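Local coordinates for protein glutathione transferase o1 (Bombyx mori, PDB 3RBT) that probably conjugates glutathione to electrophilic substrates or uses it to reduce dehydroascorbate, as an Omega-class member of the glutathione transferase superfamily, at residues A[26-31]-A[77-82]; A[38-43]-A[90-95]; A[124-129]-A[149-154]; A[132-137]-A[237-242]; A[164-169]-A[208-213]. One frame throughout, in Å; residues are numbered along the deposited sequence.

How the contacts relate
From the N terminus, contact 1 pairs strand 27-31 with strand 77-80 in the sheet of the thioredoxin-like domain. Contact 2 opens inside that loop, on helix 36-47, and closes beyond it on helix 92-102, so the two cross; they also touch, Leu29 against Val41 and Leu78 against Ile95. After both have closed, helix 113-138 starts contacts 3 and 4. Contact 3 soon closes on helix 145-162, whereas contact 4, opening before that closure, reaches the tail after helix 227-237; these two cross as well. Contact 5 follows contact 3 in series and nests within the long loop of contact 4, joining the 164-169 loop to helix 205-216 in the helical domain.

Contact 1 of 5, residues A[26-31]-A[77-82]; sequences KLRLYH and VLEIPT
Leu29 and Leu78 meet as a non-hydrogen-bonded pair in the middle of antiparallel strands 27-31 and 77-80, the two inner strands of the four-stranded sheet (order 2-1-3-4) of the thioredoxin-like domain. Leu29 CD1 lies 4.2 Å from Leu78 CB, and both side chains turn to the face packed by helices 36-47 and 92-102, where Leu78 touches Ile95 and Leu99. Near the start of strand 27-31, Leu27 runs beside Ile80, with its CG 3.8 Å from Ile80 CG2, and its CD1 meets Pro81 CD at 3.6 Å. Two hydrogen-bonded pairs flank the leucines, Arg28 with Glu79 and Tyr30 with Val77; the bond from Glu79 N to Arg28 O is the straightest, 173° at the hydrogen. The other face carries the polar edge. Arg28 and Glu79 run side by side, each CG anti to its backbone N, and a bend at chi3 (-70°) helps bring Arg28 NH1 to Glu79 OE1 in a 2.8 Å salt bridge, while Arg28 NE pairs with Glu53 of strand 52-56. Tyr30 OH is the second donor to this buried oxygen, a pairing that probably favours the ionised carboxylate; it meets Glu79 OE1 at 3.1 Å, from above the carboxylate plane.

Contact 2 of 5, residues A[38-43]-A[90-95]; sequences GHRVLL and FESVVI
Val41 and Ile95 cross at about a right angle between helices 36-47 and 92-102, branch against branch. Ile95 CG2, anti to its own backbone N, sits against both methyls of Val41, 3.6 Å from Val41 CG1 and 3.8 Å from Val41 CG2. One turn earlier on the second helix, Ser92 CB approaches Val41 CG2 at 4.1 Å, which extends the apolar patch to the base of the serine. Arg40 reaches out alongside this patch. Its chain is extended from CG to NE (chi3 -179°), which carries the guanidinium out to Ser92, where its edge meets the hydroxyl: NH1 donates to Ser92 OG at 3.1 Å, the oxygen only 3° out of the guanidinium plane. Val93 runs the same way as Arg40, its CG2 4.0 Å from Arg40 NH1. The stronger polar partner of the arginine lies in the helical domain: NE donates to Met178 O, with Pro181 and Trp182 packed on its chain. An alanine here would take away the donors to Ser92 OG and Met178 O and would probably loosen the link between this helix pair and helix 174-186. Because Val41 also rests on Leu29 and Ile95 on Leu78, the two helices pack side by side on one face of the sheet, as in the thioredoxin-like domain of glutathione transferases.

Contact 3 of 5, residues A[124-129]-A[149-154]; sequences ERFNEL and IQTLEI
Thr151 points from helix 145-162 straight at helix 113-138, and its atoms carry most of the evidence for this packing. Its CB is 3.7 Å from Leu129 CB. The methyl, anti to the backbone N, continues inward: Thr151 CG2 lies 3.6 Å from Leu129 CB and reaches toward the Phe126 ring and the backbone of Arg125. The hydroxyl branch takes the other side, beside its own backbone N and anti to the carbonyl carbon (chi1 -51°). Thr151 OG1 is hydrogen-bonded one turn back to Gln147 O and has a water 2.9 Å away. That water also lies 3.1 Å from Arg125 O and 2.6 Å from Glu128 OE1; of these three acceptors it can donate to only two at a time. The site coincides with a kink: the N atoms of Glu128 and Leu129 lack the usual bond to the carbonyl four residues back; Glu128 N reaches Arg125 O, three back, instead, and the bond from Leu129 N to Phe126 O is weak. Beyond the threonine, Leu129 CD2 meets Leu152 CD2 at 3.5 Å. The helices pack as an antiparallel pair in the all-helical C-terminal domain of the glutathione transferase fold, the short segments at 146° with axes 8.5 Å apart. Helix 174-186 packs against Phe126 and Leu129, Phe204 lies against Leu152, and Glu128 OE2 forms a salt bridge to Arg72 of the second subunit.

Contact 4 of 5, residues A[132-137]-A[237-242]; sequences GSLECF and ARAHSM
A type II' beta turn from Ala237 to His240 ends helix 227-237 and brings the C-terminal tail back against helix 113-138. Arg238 leaves the helix with positive phi (57°), and its CA makes a CA-H...O contact of 3.3 Å with Phe137 O. Ala239 CB then sits against the backbone of the helix, 3.5 Å from Leu134 O. The tail so joins the long helix of the all-helical domain chiefly through Met242, whose extended chain (chi2 179°) slides past Leu134 in the opposite direction, SD 3.7 Å from Leu134 CD1. Its tip makes a Met-aromatic contact: the chain crosses Phe137 at about a right angle, with SD 4.9 Å from the ring centroid and obliquely placed, 72° off the ring normal. Met242 CE ends 3.4 Å from Phe137 CD2 and equally 3.4 Å from Ser133 OG, a hydroxyl already bonded to Ile130 O. Asp138, next in the helix, accepts from Arg238 NE through its carbonyl and from Ala239 N through OD1.

Contact 5 of 5, residues A[164-169]-A[208-213]; sequences TNYFGG and ADWGDQ
Trp210 and Phe167 form the tight, buried side, a T-shaped pair in which the edge of Phe167 addresses the face of the indole. The planes stand at 81°, the phenyl and five-membered ring centroids are 5.3 Å apart, and Phe167 CE1 lies over the centre of the indole. Asn165 O meets the indole edge in plane, 3.4 Å from Trp210 CD1, while Tyr166 completes the aromatic cluster rim to rim, its CD1 3.8 Å from Trp210 CD1. The outer side is looser: Tyr166 OH and OE1 of Gln213, an exposed residue, stay 3.9 Å apart and are joined through a water, 2.7 Å from Tyr166 OH and 2.8 Å from Gln213 OE1. An alanine in place of Trp210 would remove the face that Phe167 meets and the indole donor to Asp176, and would probably loosen the seating of the turn on helix 205-216. Asp176, on helix 174-186, takes N-H bonds from Trp210 NE1, Phe167 N and Gly168 N, so the 166-169 type I turn and helix 205-216 share one carboxylate, whose negative charge these donors would be expected to stabilise.

Contact 1 of 5, residues A[26-31]-A[77-82]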
# COMPACT_ATOMS: atom_id res chain seq x y z
N LYS A 26 21.15 -17.91 -3.26
CA LYS A 26 20.90 -16.50 -3.56
C LYS A 26 19.44 -16.24 -3.93
O LYS A 26 18.78 -17.10 -4.53
CB LYS A 26 21.80 -16.00 -4.70
CG LYS A 26 23.30 -16.20 -4.45
CD LYS A 26 24.17 -15.57 -5.55
CE LYS A 26 24.11 -16.34 -6.87
NZ LYS A 26 24.52 -17.79 -6.76
N LEU A 27 18.95 -15.06 -3.58
CA LEU A 27 17.66 -14.60 -4.05
C LEU A 27 17.85 -14.05 -5.46
O LEU A 27 18.97 -13.73 -5.84
CB LEU A 27 17.11 -13.53 -3.10
CG LEU A 27 16.13 -13.92 -1.98
CD1 LEU A 27 16.38 -15.29 -1.33
CD2 LEU A 27 16.08 -12.81 -0.92
N ARG A 28 16.78 -13.96 -6.23
CA ARG A 28 16.88 -13.54 -7.62
C ARG A 28 15.95 -12.37 -7.92
O ARG A 28 14.74 -12.48 -7.76
CB ARG A 28 16.55 -14.71 -8.55
CG ARG A 28 16.76 -14.42 -10.04
CD ARG A 28 16.43 -15.66 -10.87
NE ARG A 28 17.42 -16.73 -10.69
CZ ARG A 28 17.15 -18.03 -10.70
NH1 ARG A 28 15.91 -18.47 -10.85
NH2 ARG A 28 18.14 -18.91 -10.54
N LEU A 29 16.53 -11.26 -8.36
CA LEU A 29 15.74 -10.11 -8.78
C LEU A 29 15.66 -10.02 -10.31
O LEU A 29 16.69 -9.93 -10.99
CB LEU A 29 16.30 -8.81 -8.19
CG LEU A 29 15.41 -7.56 -8.35
CD1 LEU A 29 14.14 -7.66 -7.50
CD2 LEU A 29 16.18 -6.28 -8.03
N TYR A 30 14.43 -10.06 -10.81
CA TYR A 30 14.13 -9.72 -12.20
C TYR A 30 13.87 -8.22 -12.28
O TYR A 30 12.94 -7.70 -11.66
CB TYR A 30 12.91 -10.50 -12.71
CG TYR A 30 13.09 -12.00 -12.77
CD1 TYR A 30 12.81 -12.80 -11.67
CD2 TYR A 30 13.52 -12.63 -13.94
CE1 TYR A 30 12.96 -14.18 -11.72
CE2 TYR A 30 13.69 -14.02 -14.00
CZ TYR A 30 13.39 -14.78 -12.88
OH TYR A 30 13.53 -16.15 -12.89
N HIS A 31 14.70 -7.53 -13.05
CA HIS A 31 14.82 -6.08 -12.99
C HIS A 31 15.08 -5.52 -14.37
O HIS A 31 15.89 -6.07 -15.13
CB HIS A 31 15.98 -5.73 -12.03
CG HIS A 31 16.44 -4.31 -12.09
ND1 HIS A 31 15.65 -3.25 -11.70
CD2 HIS A 31 17.64 -3.78 -12.45
CE1 HIS A 31 16.33 -2.12 -11.84
NE2 HIS A 31 17.54 -2.42 -12.29
N VAL A 77 10.57 -8.17 -9.97
CA VAL A 77 10.12 -9.40 -9.34
C VAL A 77 11.26 -9.97 -8.50
O VAL A 77 12.39 -10.10 -8.97
CB VAL A 77 9.72 -10.47 -10.38
CG1 VAL A 77 9.30 -11.77 -9.66
CG2 VAL A 77 8.60 -9.98 -11.28
N LEU A 78 10.95 -10.29 -7.25
CA LEU A 78 11.91 -10.99 -6.42
C LEU A 78 11.48 -12.44 -6.33
O LEU A 78 10.37 -12.75 -5.85
CB LEU A 78 12.02 -10.35 -5.02
CG LEU A 78 13.02 -10.97 -4.04
CD1 LEU A 78 14.48 -10.63 -4.39
CD2 LEU A 78 12.72 -10.56 -2.60
N GLU A 79 12.35 -13.33 -6.81
CA GLU A 79 12.09 -14.77 -6.74
C GLU A 79 12.83 -15.31 -5.52
O GLU A 79 14.02 -15.05 -5.35
CB GLU A 79 12.55 -15.48 -8.02
CG GLU A 79 12.11 -16.95 -8.10
CD GLU A 79 12.46 -17.61 -9.44
OE1 GLU A 79 13.51 -17.26 -10.03
OE2 GLU A 79 11.69 -18.47 -9.90
N ILE A 80 12.10 -16.07 -4.70
CA ILE A 80 12.60 -16.51 -3.40
C ILE A 80 12.34 -18.02 -3.25
O ILE A 80 11.43 -18.55 -3.89
CB ILE A 80 11.93 -15.72 -2.23
CG1 ILE A 80 10.40 -15.85 -2.28
CG2 ILE A 80 12.32 -14.24 -2.28
CD1 ILE A 80 9.72 -15.53 -0.96
N PRO A 81 13.15 -18.71 -2.44
CA PRO A 81 12.81 -20.10 -2.12
C PRO A 81 11.68 -20.12 -1.11
O PRO A 81 11.62 -19.25 -0.23
CB PRO A 81 14.09 -20.66 -1.48
CG PRO A 81 15.15 -19.64 -1.69
CD PRO A 81 14.48 -18.33 -1.91
N THR A 82 10.76 -21.07 -1.25
CA THR A 82 9.74 -21.30 -0.24
C THR A 82 9.67 -22.79 0.07
O THR A 82 10.38 -23.58 -0.56
CB THR A 82 8.33 -20.79 -0.67
OG1 THR A 82 7.75 -21.69 -1.60
CG2 THR A 82 8.40 -19.37 -1.28
O HOH W 1 13.68 -20.61 -10.17

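Contact 2 of 5, residues A[38-43]-A[90-95]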
# COMPACT_ATOMS: atom_id res chain seq x y z
N GLY A 38 12.93 -1.31 -9.12
CA GLY A 38 14.00 -2.28 -8.95
C GLY A 38 15.18 -1.71 -8.16
O GLY A 38 15.77 -2.40 -7.34
N HIS A 39 15.51 -0.45 -8.42
CA HIS A 39 16.58 0.27 -7.69
C HIS A 39 16.30 0.23 -6.18
O HIS A 39 17.20 -0.08 -5.39
CB HIS A 39 16.65 1.72 -8.20
CG HIS A 39 17.87 2.48 -7.75
ND1 HIS A 39 18.20 3.71 -8.26
CD2 HIS A 39 18.85 2.17 -6.85
CE1 HIS A 39 19.31 4.15 -7.68
NE2 HIS A 39 19.72 3.23 -6.83
N ARG A 40 15.06 0.53 -5.81
CA ARG A 40 14.53 0.34 -4.46
C ARG A 40 14.87 -0.99 -3.82
O ARG A 40 15.38 -1.05 -2.70
CB ARG A 40 13.01 0.43 -4.50
CG ARG A 40 12.43 1.70 -4.04
CD ARG A 40 10.92 1.53 -3.87
NE ARG A 40 10.34 2.79 -3.44
CZ ARG A 40 9.06 3.09 -3.45
NH1 ARG A 40 8.16 2.21 -3.88
NH2 ARG A 40 8.67 4.29 -3.02
N VAL A 41 14.53 -2.07 -4.53
CA VAL A 41 14.76 -3.41 -4.03
C VAL A 41 16.26 -3.73 -3.98
O VAL A 41 16.72 -4.39 -3.05
CB VAL A 41 13.98 -4.47 -4.85
CG1 VAL A 41 14.23 -5.87 -4.30
CG2 VAL A 41 12.47 -4.16 -4.84
N LEU A 42 17.02 -3.25 -4.97
CA LEU A 42 18.49 -3.42 -4.93
C LEU A 42 19.11 -2.76 -3.69
O LEU A 42 20.00 -3.34 -3.07
CB LEU A 42 19.16 -2.89 -6.21
CG LEU A 42 18.94 -3.70 -7.49
CD1 LEU A 42 19.40 -2.92 -8.73
CD2 LEU A 42 19.66 -5.06 -7.42
N LEU A 43 18.64 -1.57 -3.34
CA LEU A 43 19.12 -0.86 -2.15
C LEU A 43 18.89 -1.65 -0.85
O LEU A 43 19.79 -1.78 -0.02
CB LEU A 43 18.48 0.52 -2.04
CG LEU A 43 18.85 1.53 -3.13
CD1 LEU A 43 18.03 2.83 -2.99
CD2 LEU A 43 20.36 1.80 -3.19
N PHE A 90 5.86 -9.91 -5.83
CA PHE A 90 5.60 -8.69 -6.59
C PHE A 90 5.45 -7.47 -5.69
O PHE A 90 5.24 -7.61 -4.47
CB PHE A 90 4.32 -8.84 -7.44
CG PHE A 90 4.34 -9.99 -8.41
CD1 PHE A 90 3.57 -11.13 -8.17
CD2 PHE A 90 5.11 -9.94 -9.57
CE1 PHE A 90 3.57 -12.20 -9.06
CE2 PHE A 90 5.13 -11.01 -10.47
CZ PHE A 90 4.35 -12.13 -10.22
N GLU A 91 5.54 -6.29 -6.31
CA GLU A 91 5.30 -4.98 -5.68
C GLU A 91 6.42 -4.56 -4.72
O GLU A 91 6.63 -5.21 -3.68
CB GLU A 91 3.92 -4.91 -5.01
CG GLU A 91 2.76 -5.05 -5.99
CD GLU A 91 1.43 -4.64 -5.40
OE1 GLU A 91 1.43 -3.93 -4.37
OE2 GLU A 91 0.37 -5.02 -5.97
N SER A 92 7.13 -3.48 -5.07
CA SER A 92 8.40 -3.12 -4.41
C SER A 92 8.27 -2.92 -2.90
O SER A 92 9.15 -3.32 -2.14
CB SER A 92 9.03 -1.87 -5.04
OG SER A 92 8.23 -0.72 -4.82
N VAL A 93 7.17 -2.31 -2.47
CA VAL A 93 6.88 -2.15 -1.04
C VAL A 93 6.72 -3.49 -0.33
O VAL A 93 7.33 -3.73 0.71
CB VAL A 93 5.61 -1.29 -0.80
CG1 VAL A 93 5.34 -1.16 0.70
CG2 VAL A 93 5.77 0.08 -1.44
N VAL A 94 5.91 -4.38 -0.90
CA VAL A 94 5.69 -5.70 -0.32
C VAL A 94 7.00 -6.50 -0.28
O VAL A 94 7.32 -7.17 0.72
CB VAL A 94 4.59 -6.47 -1.09
CG1 VAL A 94 4.43 -7.88 -0.56
CG2 VAL A 94 3.27 -5.71 -0.99
N ILE A 95 7.77 -6.39 -1.37
CA ILE A 95 9.06 -7.06 -1.51
C ILE A 95 10.05 -6.62 -0.43
O ILE A 95 10.65 -7.44 0.24
CB ILE A 95 9.67 -6.84 -2.92
CG1 ILE A 95 8.93 -7.71 -3.96
CG2 ILE A 95 11.13 -7.20 -2.92
CD1 ILE A 95 9.15 -7.30 -5.44

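Contact 3 of 5, residues A[124-129]-A[149-154]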
# COMPACT_ATOMS: atom_id res chain seq x y z
N GLU A 124 3.64 6.35 0.78
CA GLU A 124 2.46 6.59 -0.05
C GLU A 124 2.43 8.02 -0.58
O GLU A 124 2.25 8.23 -1.78
CB GLU A 124 1.19 6.23 0.71
CG GLU A 124 -0.09 6.45 -0.07
CD GLU A 124 -0.30 5.47 -1.22
OE1 GLU A 124 -1.14 5.77 -2.10
OE2 GLU A 124 0.36 4.40 -1.25
N ARG A 125 2.60 9.00 0.31
CA ARG A 125 2.74 10.41 -0.09
C ARG A 125 3.78 10.66 -1.19
O ARG A 125 3.55 11.49 -2.08
CB ARG A 125 3.08 11.28 1.13
CG ARG A 125 1.89 11.73 1.92
CD ARG A 125 2.32 12.20 3.30
NE ARG A 125 1.19 12.27 4.23
CZ ARG A 125 1.28 12.04 5.53
NH1 ARG A 125 2.44 11.71 6.08
NH2 ARG A 125 0.19 12.12 6.29
N PHE A 126 4.91 9.95 -1.12
CA PHE A 126 5.98 10.08 -2.11
C PHE A 126 5.53 9.70 -3.53
O PHE A 126 6.14 10.14 -4.51
CB PHE A 126 7.20 9.23 -1.71
CG PHE A 126 8.50 9.60 -2.44
CD1 PHE A 126 9.23 10.73 -2.07
CD2 PHE A 126 9.00 8.78 -3.45
CE1 PHE A 126 10.43 11.06 -2.73
CE2 PHE A 126 10.20 9.10 -4.11
CZ PHE A 126 10.91 10.23 -3.75
N ASN A 127 4.46 8.92 -3.64
CA ASN A 127 3.93 8.55 -4.97
C ASN A 127 3.58 9.75 -5.86
O ASN A 127 3.59 9.63 -7.09
CB ASN A 127 2.71 7.62 -4.86
CG ASN A 127 3.09 6.20 -4.48
OD1 ASN A 127 4.22 5.76 -4.70
ND2 ASN A 127 2.14 5.48 -3.90
N GLU A 128 3.28 10.89 -5.24
CA GLU A 128 2.98 12.11 -5.98
C GLU A 128 4.24 12.68 -6.66
O GLU A 128 4.17 13.20 -7.79
CB GLU A 128 2.27 13.15 -5.09
CG GLU A 128 0.87 12.68 -4.62
CD GLU A 128 0.13 13.68 -3.75
OE1 GLU A 128 0.77 14.48 -3.03
OE2 GLU A 128 -1.12 13.67 -3.76
N LEU A 129 5.39 12.54 -6.00
CA LEU A 129 6.68 12.93 -6.59
C LEU A 129 7.02 11.98 -7.74
O LEU A 129 7.48 12.42 -8.80
CB LEU A 129 7.76 12.96 -5.50
CG LEU A 129 9.26 13.29 -5.71
CD1 LEU A 129 9.58 13.94 -7.02
CD2 LEU A 129 9.77 14.16 -4.58
N ILE A 149 7.95 19.51 -6.59
CA ILE A 149 8.19 20.59 -5.62
C ILE A 149 7.30 20.49 -4.38
O ILE A 149 7.79 20.56 -3.25
CB ILE A 149 8.08 21.98 -6.30
CG1 ILE A 149 9.18 22.12 -7.38
CG2 ILE A 149 8.19 23.11 -5.27
CD1 ILE A 149 8.90 23.15 -8.46
N GLN A 150 6.00 20.31 -4.60
CA GLN A 150 5.02 20.16 -3.51
C GLN A 150 5.34 19.01 -2.56
O GLN A 150 5.20 19.15 -1.34
CB GLN A 150 3.61 19.98 -4.08
CG GLN A 150 3.05 21.22 -4.75
CD GLN A 150 2.64 22.30 -3.76
OE1 GLN A 150 3.27 23.36 -3.67
NE2 GLN A 150 1.58 22.03 -3.00
N THR A 151 5.74 17.87 -3.12
CA THR A 151 6.13 16.71 -2.33
C THR A 151 7.42 17.00 -1.56
O THR A 151 7.54 16.64 -0.39
CB THR A 151 6.28 15.45 -3.20
OG1 THR A 151 5.11 15.28 -4.01
CG2 THR A 151 6.47 14.21 -2.33
N LEU A 152 8.38 17.66 -2.21
CA LEU A 152 9.63 18.01 -1.55
C LEU A 152 9.43 18.92 -0.33
O LEU A 152 10.17 18.82 0.64
CB LEU A 152 10.65 18.62 -2.54
CG LEU A 152 11.24 17.71 -3.63
CD1 LEU A 152 12.19 18.51 -4.54
CD2 LEU A 152 11.95 16.49 -3.05
N GLU A 153 8.42 19.80 -0.38
CA GLU A 153 8.11 20.67 0.77
C GLU A 153 7.67 19.83 1.97
O GLU A 153 8.05 20.11 3.10
CB GLU A 153 7.05 21.73 0.42
CG GLU A 153 7.10 22.98 1.35
CD GLU A 153 6.09 24.07 1.00
OE1 GLU A 153 6.50 25.25 0.82
OE2 GLU A 153 4.87 23.77 0.91
N ILE A 154 6.86 18.80 1.71
CA ILE A 154 6.38 17.89 2.76
C ILE A 154 7.56 17.16 3.42
O ILE A 154 7.67 17.11 4.65
CB ILE A 154 5.33 16.89 2.20
CG1 ILE A 154 4.00 17.61 1.93
CG2 ILE A 154 5.12 15.70 3.15
CD1 ILE A 154 3.11 16.91 0.91
O HOH W 2 3.15 14.61 -2.05

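Contact 4 of 5, residues A[132-137]-A[237-242]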
# COMPACT_ATOMS: atom_id res chain seq x y z
N GLY A 132 4.83 12.90 -10.92
CA GLY A 132 5.44 14.08 -11.53
C GLY A 132 6.76 13.80 -12.23
O GLY A 132 7.00 14.30 -13.33
N SER A 133 7.61 12.99 -11.61
CA SER A 133 8.90 12.65 -12.21
C SER A 133 8.72 11.79 -13.47
O SER A 133 9.44 11.97 -14.46
CB SER A 133 9.81 11.97 -11.19
OG SER A 133 9.49 10.60 -11.09
N LEU A 134 7.75 10.88 -13.41
CA LEU A 134 7.40 10.01 -14.53
C LEU A 134 7.00 10.81 -15.77
O LEU A 134 7.51 10.56 -16.87
CB LEU A 134 6.26 9.08 -14.10
CG LEU A 134 5.88 7.84 -14.91
CD1 LEU A 134 7.01 6.84 -14.95
CD2 LEU A 134 4.64 7.20 -14.30
N GLU A 135 6.09 11.76 -15.59
CA GLU A 135 5.64 12.64 -16.66
C GLU A 135 6.78 13.52 -17.18
O GLU A 135 6.89 13.77 -18.38
CB GLU A 135 4.49 13.52 -16.14
CG GLU A 135 3.94 14.53 -17.14
CD GLU A 135 2.82 15.38 -16.56
OE1 GLU A 135 2.51 16.44 -17.14
OE2 GLU A 135 2.24 14.99 -15.52
N CYS A 136 7.62 13.98 -16.25
CA CYS A 136 8.76 14.83 -16.56
C CYS A 136 9.72 14.15 -17.54
O CYS A 136 10.05 14.71 -18.58
CB CYS A 136 9.50 15.22 -15.28
SG CYS A 136 10.83 16.42 -15.50
N PHE A 137 10.14 12.92 -17.20
CA PHE A 137 11.16 12.22 -17.99
C PHE A 137 10.58 11.69 -19.30
O PHE A 137 11.33 11.29 -20.20
CB PHE A 137 11.79 11.08 -17.17
CG PHE A 137 12.40 11.52 -15.86
CD1 PHE A 137 12.69 12.87 -15.61
CD2 PHE A 137 12.71 10.58 -14.89
CE1 PHE A 137 13.26 13.26 -14.40
CE2 PHE A 137 13.27 10.96 -13.68
CZ PHE A 137 13.55 12.31 -13.43
N ALA A 237 15.18 6.98 -23.78
CA ALA A 237 14.20 5.95 -23.42
C ALA A 237 12.89 6.52 -22.90
O ALA A 237 11.86 5.84 -22.93
CB ALA A 237 14.79 4.98 -22.40
N ARG A 238 12.95 7.77 -22.44
CA ARG A 238 11.82 8.43 -21.77
C ARG A 238 11.38 7.59 -20.56
O ARG A 238 12.25 7.07 -19.85
CB ARG A 238 10.69 8.74 -22.77
CG ARG A 238 11.15 9.61 -23.95
CD ARG A 238 10.15 9.56 -25.11
NE ARG A 238 8.82 9.93 -24.64
CZ ARG A 238 7.69 9.40 -25.08
NH1 ARG A 238 7.69 8.47 -26.03
NH2 ARG A 238 6.54 9.82 -24.57
N ALA A 239 10.08 7.44 -20.33
CA ALA A 239 9.59 6.71 -19.14
C ALA A 239 9.01 5.32 -19.45
O ALA A 239 8.33 4.73 -18.61
CB ALA A 239 8.58 7.56 -18.38
N HIS A 240 9.29 4.81 -20.65
CA HIS A 240 8.67 3.57 -21.13
C HIS A 240 8.85 2.37 -20.20
O HIS A 240 7.97 1.50 -20.09
CB HIS A 240 9.14 3.25 -22.55
CG HIS A 240 8.57 4.18 -23.59
ND1 HIS A 240 9.37 4.89 -24.46
CD2 HIS A 240 7.29 4.53 -23.87
CE1 HIS A 240 8.60 5.62 -25.25
NE2 HIS A 240 7.34 5.42 -24.91
N SER A 241 9.99 2.36 -19.52
CA SER A 241 10.36 1.26 -18.64
C SER A 241 10.58 1.71 -17.18
O SER A 241 11.22 1.02 -16.39
CB SER A 241 11.58 0.55 -19.27
OG SER A 241 12.68 0.49 -18.39
N MET A 242 10.00 2.86 -16.83
CA MET A 242 10.15 3.51 -15.52
C MET A 242 9.06 3.14 -14.48
O MET A 242 9.26 3.33 -13.28
CB MET A 242 10.20 5.03 -15.73
CG MET A 242 10.63 5.87 -14.53
SD MET A 242 10.67 7.64 -14.93
CE MET A 242 10.72 8.33 -13.27

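Contact 5 of 5, residues A[164-169]-A[208-213]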
# COMPACT_ATOMS: atom_id res chain seq x y z
N THR A 164 17.10 14.57 12.67
CA THR A 164 18.18 13.62 12.49
C THR A 164 18.78 13.78 11.09
O THR A 164 18.17 14.39 10.21
CB THR A 164 17.69 12.16 12.66
OG1 THR A 164 16.53 11.94 11.85
CG2 THR A 164 17.34 11.87 14.12
N ASN A 165 19.98 13.23 10.90
CA ASN A 165 20.63 13.23 9.59
C ASN A 165 19.83 12.51 8.51
O ASN A 165 19.87 12.89 7.34
CB ASN A 165 22.05 12.67 9.69
CG ASN A 165 22.97 13.55 10.52
OD1 ASN A 165 22.68 14.73 10.74
ND2 ASN A 165 24.08 12.99 10.99
N TYR A 166 19.10 11.47 8.90
CA TYR A 166 18.27 10.72 7.97
C TYR A 166 16.88 10.53 8.54
O TYR A 166 16.66 10.72 9.73
CB TYR A 166 18.87 9.34 7.70
CG TYR A 166 20.34 9.32 7.34
CD1 TYR A 166 20.74 9.31 6.00
CD2 TYR A 166 21.32 9.26 8.33
CE1 TYR A 166 22.09 9.29 5.66
CE2 TYR A 166 22.68 9.24 8.00
CZ TYR A 166 23.05 9.25 6.66
OH TYR A 166 24.38 9.20 6.33
N PHE A 167 15.94 10.12 7.68
CA PHE A 167 14.59 9.78 8.12
C PHE A 167 14.61 8.62 9.12
O PHE A 167 13.80 8.57 10.04
CB PHE A 167 13.68 9.51 6.91
CG PHE A 167 13.38 10.74 6.11
CD1 PHE A 167 14.16 11.08 5.01
CD2 PHE A 167 12.34 11.59 6.49
CE1 PHE A 167 13.89 12.24 4.28
CE2 PHE A 167 12.07 12.75 5.77
CZ PHE A 167 12.85 13.08 4.66
N GLY A 168 15.57 7.71 8.94
CA GLY A 168 15.76 6.58 9.85
C GLY A 168 16.48 6.88 11.16
O GLY A 168 16.60 6.02 12.02
N GLY A 169 16.95 8.12 11.33
CA GLY A 169 17.70 8.48 12.52
C GLY A 169 19.13 8.82 12.18
O GLY A 169 19.39 9.55 11.23
N ALA A 208 18.24 18.76 0.86
CA ALA A 208 19.43 18.87 0.03
C ALA A 208 20.64 18.30 0.75
O ALA A 208 21.40 17.53 0.17
CB ALA A 208 19.68 20.33 -0.38
N ASP A 209 20.80 18.69 2.02
CA ASP A 209 21.85 18.16 2.89
C ASP A 209 21.80 16.63 2.98
O ASP A 209 22.82 15.96 2.82
CB ASP A 209 21.74 18.77 4.30
CG ASP A 209 22.28 20.19 4.38
OD1 ASP A 209 22.65 20.77 3.33
OD2 ASP A 209 22.34 20.73 5.51
N TRP A 210 20.60 16.10 3.22
CA TRP A 210 20.35 14.66 3.29
C TRP A 210 20.75 13.97 1.97
O TRP A 210 21.45 12.95 1.99
CB TRP A 210 18.88 14.41 3.66
CG TRP A 210 18.39 13.00 3.46
CD1 TRP A 210 18.51 11.96 4.34
CD2 TRP A 210 17.68 12.49 2.33
NE1 TRP A 210 17.94 10.83 3.82
CE2 TRP A 210 17.42 11.12 2.59
CE3 TRP A 210 17.25 13.05 1.12
CZ2 TRP A 210 16.74 10.31 1.68
CZ3 TRP A 210 16.57 12.24 0.22
CH2 TRP A 210 16.32 10.88 0.50
N GLY A 211 20.32 14.55 0.85
CA GLY A 211 20.76 14.11 -0.48
C GLY A 211 22.27 13.94 -0.60
O GLY A 211 22.74 12.93 -1.13
N ASP A 212 23.02 14.92 -0.11
CA ASP A 212 24.48 14.88 -0.14
C ASP A 212 25.01 13.72 0.69
O ASP A 212 25.90 12.99 0.26
CB ASP A 212 25.08 16.20 0.37
CG ASP A 212 24.85 17.34 -0.59
OD1 ASP A 212 24.65 17.07 -1.80
OD2 ASP A 212 24.87 18.50 -0.15
N GLN A 213 24.46 13.55 1.89
CA GLN A 213 24.85 12.47 2.78
C GLN A 213 24.49 11.09 2.21
O GLN A 213 25.28 10.17 2.30
CB GLN A 213 24.24 12.66 4.17
CG GLN A 213 24.90 13.78 4.98
CD GLN A 213 26.33 13.45 5.36
OE1 GLN A 213 26.61 12.38 5.90
NE2 GLN A 213 27.25 14.37 5.08
O HOH W 3 25.85 10.73 8.04